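Local coordinates for protein CrataBL (Crataeva tapia, PDB 4IHZ) that is a beta-trefoil protein that inhibits trypsin and, probably more strongly, factor Xa, and is probably also a glucose- and N-acetylglucosamine-binding lectin, at residues L77-K89 and V99-F112. Numbering follows the deposited sequence.
Sequences LWFCPESKIWTVK and VTTGGTFRSLGSWF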
loop_
_atom_site.group_PDB
_atom_site.type_symbol
_atom_site.label_atom_id
_atom_site.label_comp_id
_atom_site.label_asym_id
_atom_site.label_seq_id
_atom_site.Cartn_x
_atom_site.Cartn_y
_atom_site.Cartn_z
ATOM N N LEU A 77 9.269 5.908 5.133
ATOM C CA LEU A 77 9.172 6.606 3.856
ATOM C C LEU A 77 8.597 5.627 2.829
ATOM O O LEU A 77 8.892 4.427 2.878
ATOM C CB LEU A 77 10.554 7.054 3.370
ATOM C CG LEU A 77 11.205 8.182 4.147
ATOM C CD1 LEU A 77 12.621 8.350 3.568
ATOM C CD2 LEU A 77 10.331 9.422 3.974
ATOM N N TRP A 78 7.690 6.130 1.992
ATOM C CA TRP A 78 7.178 5.280 0.892
ATOM C C TRP A 78 6.679 6.216 -0.198
ATOM O O TRP A 78 5.810 7.041 0.037
ATOM C CB TRP A 78 6.017 4.411 1.406
ATOM C CG TRP A 78 5.759 3.286 0.503
ATOM C CD1 TRP A 78 4.643 3.055 -0.253
ATOM C CD2 TRP A 78 6.652 2.214 0.246
ATOM N NE1 TRP A 78 4.798 1.901 -0.981
ATOM C CE2 TRP A 78 6.018 1.346 -0.690
ATOM C CE3 TRP A 78 7.920 1.880 0.735
ATOM C CZ2 TRP A 78 6.628 0.168 -1.172
ATOM C CZ3 TRP A 78 8.528 0.696 0.247
ATOM C CH2 TRP A 78 7.865 -0.148 -0.675
ATOM N N PHE A 79 7.196 6.030 -1.405
ATOM C CA PHE A 79 6.966 7.003 -2.463
ATOM C C PHE A 79 5.960 6.524 -3.489
ATOM O O PHE A 79 5.708 7.225 -4.477
ATOM C CB PHE A 79 8.285 7.331 -3.137
ATOM C CG PHE A 79 9.245 8.005 -2.198
ATOM C CD1 PHE A 79 9.100 9.383 -1.910
ATOM C CD2 PHE A 79 10.229 7.264 -1.519
ATOM C CE1 PHE A 79 9.960 10.027 -1.014
ATOM C CE2 PHE A 79 11.090 7.917 -0.592
ATOM C CZ PHE A 79 10.957 9.303 -0.355
ATOM N N CYS A 80 5.361 5.372 -3.229
ATOM C CA CYS A 80 4.365 4.794 -4.144
ATOM C C CYS A 80 3.004 4.904 -3.495
ATOM O O CYS A 80 2.880 4.873 -2.276
ATOM C CB CYS A 80 4.667 3.290 -4.368
ATOM S SG CYS A 80 6.200 3.034 -5.275
ATOM N N PRO A 81 1.943 4.987 -4.306
ATOM C CA PRO A 81 0.616 4.885 -3.714
ATOM C C PRO A 81 0.273 3.470 -3.285
ATOM O O PRO A 81 -0.536 3.293 -2.388
ATOM C CB PRO A 81 -0.338 5.285 -4.853
ATOM C CG PRO A 81 0.500 5.714 -5.997
ATOM C CD PRO A 81 1.929 5.360 -5.737
ATOM N N GLU A 82 0.895 2.484 -3.921
ATOM C CA GLU A 82 0.602 1.078 -3.631
ATOM C C GLU A 82 1.304 0.588 -2.339
ATOM O O GLU A 82 2.119 1.324 -1.746
ATOM C CB GLU A 82 1.067 0.207 -4.803
ATOM C CG GLU A 82 0.425 0.579 -6.154
ATOM C CD GLU A 82 1.208 1.635 -6.956
ATOM O OE1 GLU A 82 2.078 2.318 -6.395
ATOM O OE2 GLU A 82 0.916 1.789 -8.159
ATOM N N SER A 83 0.978 -0.624 -1.905
ATOM C CA SER A 83 1.433 -1.102 -0.601
ATOM C C SER A 83 2.954 -1.397 -0.581
ATOM O O SER A 83 3.614 -1.470 -1.621
ATOM C CB SER A 83 0.728 -2.413 -0.291
ATOM O OG SER A 83 1.342 -3.436 -1.072
ATOM N N LYS A 84 3.428 -1.722 0.619
ATOM C CA LYS A 84 4.805 -2.207 0.840
ATOM C C LYS A 84 4.908 -3.727 0.801
ATOM O O LYS A 84 5.976 -4.285 1.094
ATOM C CB LYS A 84 5.250 -1.729 2.221
ATOM C CG LYS A 84 5.241 -0.203 2.378
ATOM C CD LYS A 84 5.456 0.154 3.809
ATOM C CE LYS A 84 5.372 1.671 4.017
ATOM N NZ LYS A 84 5.322 1.822 5.462
ATOM N N ILE A 85 3.804 -4.387 0.464
ATOM C CA ILE A 85 3.723 -5.837 0.592
ATOM C C ILE A 85 4.274 -6.480 -0.683
ATOM O O ILE A 85 3.961 -6.078 -1.786
ATOM C CB ILE A 85 2.267 -6.223 0.836
ATOM C CG1 ILE A 85 1.793 -5.602 2.165
ATOM C CG2 ILE A 85 2.087 -7.805 0.829
ATOM C CD1 ILE A 85 0.288 -5.438 2.257
ATOM N N TRP A 86 5.117 -7.502 -0.505
ATOM C CA TRP A 86 5.712 -8.156 -1.665
ATOM C C TRP A 86 4.758 -9.086 -2.407
ATOM O O TRP A 86 3.878 -9.715 -1.816
ATOM C CB TRP A 86 6.921 -8.943 -1.206
ATOM C CG TRP A 86 8.059 -8.069 -0.713
ATOM C CD1 TRP A 86 8.007 -6.757 -0.211
ATOM C CD2 TRP A 86 9.443 -8.437 -0.708
ATOM N NE1 TRP A 86 9.305 -6.317 0.077
ATOM C CE2 TRP A 86 10.174 -7.345 -0.192
ATOM C CE3 TRP A 86 10.137 -9.616 -1.083
ATOM C CZ2 TRP A 86 11.585 -7.364 -0.071
ATOM C CZ3 TRP A 86 11.522 -9.640 -0.931
ATOM C CH2 TRP A 86 12.229 -8.528 -0.426
ATOM N N THR A 87 4.952 -9.180 -3.711
ATOM C CA THR A 87 4.143 -10.059 -4.538
ATOM C C THR A 87 5.011 -10.381 -5.756
ATOM O O THR A 87 6.225 -10.081 -5.779
ATOM C CB THR A 87 2.818 -9.371 -4.947
ATOM O OG1 THR A 87 2.003 -10.273 -5.688
ATOM C CG2 THR A 87 3.038 -8.083 -5.753
ATOM N N VAL A 88 4.415 -11.016 -6.756
ATOM C CA VAL A 88 5.124 -11.270 -7.999
ATOM C C VAL A 88 4.293 -10.778 -9.156
ATOM O O VAL A 88 3.088 -10.910 -9.135
ATOM C CB VAL A 88 5.431 -12.800 -8.149
ATOM C CG1 VAL A 88 5.787 -13.204 -9.619
ATOM C CG2 VAL A 88 6.516 -13.185 -7.168
ATOM N N LYS A 89 4.944 -10.179 -10.151
ATOM C CA LYS A 89 4.256 -9.683 -11.338
ATOM C C LYS A 89 4.998 -10.142 -12.567
ATOM O O LYS A 89 6.190 -10.431 -12.498
ATOM C CB LYS A 89 4.155 -8.155 -11.345
ATOM C CG LYS A 89 3.346 -7.587 -10.148
ATOM C CD LYS A 89 3.207 -6.082 -10.245
ATOM C CE LYS A 89 2.457 -5.497 -9.064
ATOM N NZ LYS A 89 2.150 -4.046 -9.313
ATOM N N VAL A 99 9.832 -10.173 -8.590
ATOM C CA VAL A 99 9.308 -9.750 -7.249
ATOM C C VAL A 99 9.032 -8.271 -7.313
ATOM O O VAL A 99 9.853 -7.510 -7.808
ATOM C CB VAL A 99 10.311 -10.083 -6.147
ATOM C CG1 VAL A 99 9.761 -9.624 -4.776
ATOM C CG2 VAL A 99 10.566 -11.592 -6.056
ATOM N N THR A 100 7.897 -7.839 -6.752
ATOM C CA THR A 100 7.637 -6.381 -6.623
ATOM C C THR A 100 6.992 -6.104 -5.301
ATOM O O THR A 100 6.552 -7.024 -4.611
ATOM C CB THR A 100 6.703 -5.826 -7.695
ATOM O OG1 THR A 100 5.372 -6.326 -7.450
ATOM C CG2 THR A 100 7.157 -6.263 -9.110
ATOM N N THR A 101 6.889 -4.817 -4.990
ATOM C CA THR A 101 6.020 -4.460 -3.891
ATOM C C THR A 101 4.606 -4.206 -4.465
ATOM O O THR A 101 4.336 -4.496 -5.620
ATOM C CB THR A 101 6.520 -3.211 -3.124
ATOM O OG1 THR A 101 6.482 -2.094 -4.008
ATOM C CG2 THR A 101 8.006 -3.407 -2.603
ATOM N N GLY A 102 3.691 -3.687 -3.656
ATOM C CA GLY A 102 2.394 -3.317 -4.174
ATOM C C GLY A 102 1.380 -4.453 -4.096
ATOM O O GLY A 102 0.286 -4.351 -4.685
ATOM N N GLY A 103 1.714 -5.502 -3.354
ATOM C CA GLY A 103 0.811 -6.626 -3.122
ATOM C C GLY A 103 -0.277 -6.357 -2.096
ATOM O O GLY A 103 -0.479 -5.237 -1.625
ATOM N N THR A 104 -1.001 -7.420 -1.753
ATOM C CA THR A 104 -2.126 -7.306 -0.814
ATOM C C THR A 104 -1.954 -8.423 0.219
ATOM O O THR A 104 -1.665 -9.566 -0.168
ATOM C CB THR A 104 -3.465 -7.415 -1.590
ATOM O OG1 THR A 104 -3.557 -6.320 -2.506
ATOM C CG2 THR A 104 -4.656 -7.303 -0.640
ATOM N N PHE A 105 -2.076 -8.114 1.515
ATOM C CA PHE A 105 -1.938 -9.164 2.538
ATOM C C PHE A 105 -2.938 -10.307 2.290
ATOM O O PHE A 105 -4.132 -10.075 2.017
ATOM C CB PHE A 105 -2.211 -8.637 3.953
ATOM C CG PHE A 105 -1.038 -7.955 4.629
ATOM C CD1 PHE A 105 0.237 -8.512 4.618
ATOM C CD2 PHE A 105 -1.260 -6.790 5.362
ATOM C CE1 PHE A 105 1.293 -7.858 5.293
ATOM C CE2 PHE A 105 -0.235 -6.123 6.029
ATOM C CZ PHE A 105 1.053 -6.666 6.007
ATOM N N ARG A 106 -2.426 -11.529 2.375
ATOM C CA ARG A 106 -3.220 -12.758 2.345
ATOM C C ARG A 106 -3.876 -13.017 0.997
ATOM O O ARG A 106 -4.724 -13.912 0.881
ATOM C CB ARG A 106 -4.234 -12.819 3.499
ATOM C CG ARG A 106 -3.627 -12.853 4.892
ATOM C CD ARG A 106 -4.687 -12.774 6.004
ATOM N NE ARG A 106 -5.310 -11.453 6.022
ATOM C CZ ARG A 106 -4.763 -10.360 6.563
ATOM N NH1 ARG A 106 -3.571 -10.406 7.162
ATOM N NH2 ARG A 106 -5.416 -9.209 6.510
ATOM N N SER A 107 -3.477 -12.263 -0.030
ATOM C CA SER A 107 -3.973 -12.483 -1.380
ATOM C C SER A 107 -3.311 -13.705 -2.018
ATOM O O SER A 107 -2.239 -14.194 -1.578
ATOM C CB SER A 107 -3.822 -11.234 -2.259
ATOM O OG SER A 107 -2.491 -11.111 -2.689
ATOM N N LEU A 108 -3.959 -14.229 -3.047
ATOM C CA LEU A 108 -3.430 -15.430 -3.717
ATOM C C LEU A 108 -2.000 -15.305 -4.183
ATOM O O LEU A 108 -1.280 -16.309 -4.210
ATOM C CB LEU A 108 -4.286 -15.810 -4.929
ATOM C CG LEU A 108 -5.602 -16.500 -4.656
ATOM C CD1 LEU A 108 -6.079 -17.001 -6.005
ATOM C CD2 LEU A 108 -5.394 -17.647 -3.666
ATOM N N GLY A 109 -1.605 -14.081 -4.566
ATOM C CA GLY A 109 -0.316 -13.853 -5.188
ATOM C C GLY A 109 0.731 -13.407 -4.178
ATOM O O GLY A 109 1.858 -13.161 -4.563
ATOM N N SER A 110 0.365 -13.380 -2.890
ATOM C CA SER A 110 1.176 -12.763 -1.812
ATOM C C SER A 110 2.115 -13.718 -1.085
ATOM O O SER A 110 2.883 -13.298 -0.221
ATOM C CB SER A 110 0.246 -12.180 -0.703
ATOM O OG SER A 110 -0.430 -13.219 0.060
ATOM N N TRP A 111 1.999 -15.014 -1.362
ATOM C CA TRP A 111 2.622 -15.998 -0.496
ATOM C C TRP A 111 4.045 -16.363 -0.887
ATOM O O TRP A 111 4.326 -16.806 -2.028
ATOM C CB TRP A 111 1.755 -17.268 -0.442
ATOM C CG TRP A 111 0.373 -16.990 0.136
ATOM C CD1 TRP A 111 -0.826 -17.069 -0.523
ATOM C CD2 TRP A 111 0.066 -16.559 1.476
ATOM N NE1 TRP A 111 -1.863 -16.738 0.323
ATOM C CE2 TRP A 111 -1.355 -16.424 1.554
ATOM C CE3 TRP A 111 0.838 -16.280 2.617
ATOM C CZ2 TRP A 111 -2.015 -16.032 2.732
ATOM C CZ3 TRP A 111 0.179 -15.880 3.796
ATOM C CH2 TRP A 111 -1.238 -15.756 3.838
ATOM N N PHE A 112 4.933 -16.182 0.078
ATOM C CA PHE A 112 6.321 -16.656 -0.045
ATOM C C PHE A 112 6.577 -17.654 1.066
ATOM O O PHE A 112 5.771 -17.788 2.000
ATOM C CB PHE A 112 7.281 -15.467 0.120
ATOM C CG PHE A 112 7.174 -14.441 -0.970
ATOM C CD1 PHE A 112 8.102 -14.436 -2.016
ATOM C CD2 PHE A 112 6.158 -13.452 -0.946
ATOM C CE1 PHE A 112 8.035 -13.496 -3.022
ATOM C CE2 PHE A 112 6.069 -12.500 -1.953
ATOM C CZ PHE A 112 7.007 -12.491 -2.980
HETATM O O HOH W 1 -1.181 -2.016 -3.445
HETATM O O HOH W 2 4.402 -0.332 -4.209
HETATM O O HOH W 3 3.857 -10.957 0.686
HETATM O O HOH W 4 -0.615 -9.778 -4.017
HETATM O O HOH W 5 4.717 -3.066 -8.048
HETATM O O HOH W 6 0.522 -3.140 -7.246
#
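The base of the beta hairpin formed by strands 87-91 and 96-100 joins T87 to T100 as an antiparallel hydrogen-bonded pair: T87 N reaches T100 O at 2.8 Å, and T100 N returns to T87 O at 3.0 Å. Their side chains lie side by side on one sheet face, with T87 CG2 3.4 Å from T100 OG1, while V88 and V99 occupy the other. Beyond the T87-T100 pair, G103 N donates to I85 O (2.8 Å, N-H...O 157°), and S83 OG is fixed twice, giving its proton to G103 O at 2.6 Å and accepting from I85 N in an ST turn. Its chi1 of 76° sets OG between backbone N and carbonyl carbon, where both partners are met.

I85 CD1 sits over the F105 ring, 3.6 Å from the centroid and only 8° off the normal, a well-centred CH-pi contact. W86 lays CE3 against V99 CG1 (3.7 Å), and its carbonyl O meets the F112 ring at the edge. The extended K89 chain crosses T100 at about a right angle; its NZ binds P34 O and two waters, which continue to T101 O and G102 O. T101 OG1 lies near the plane of the W78 ring at its edge and is hydrogen-bonded to D36 OD2. The pairing marks the open end of an antiparallel hairpin, one of the two-stranded hairpins from which a beta-trefoil is built, as in Kunitz-type inhibitors.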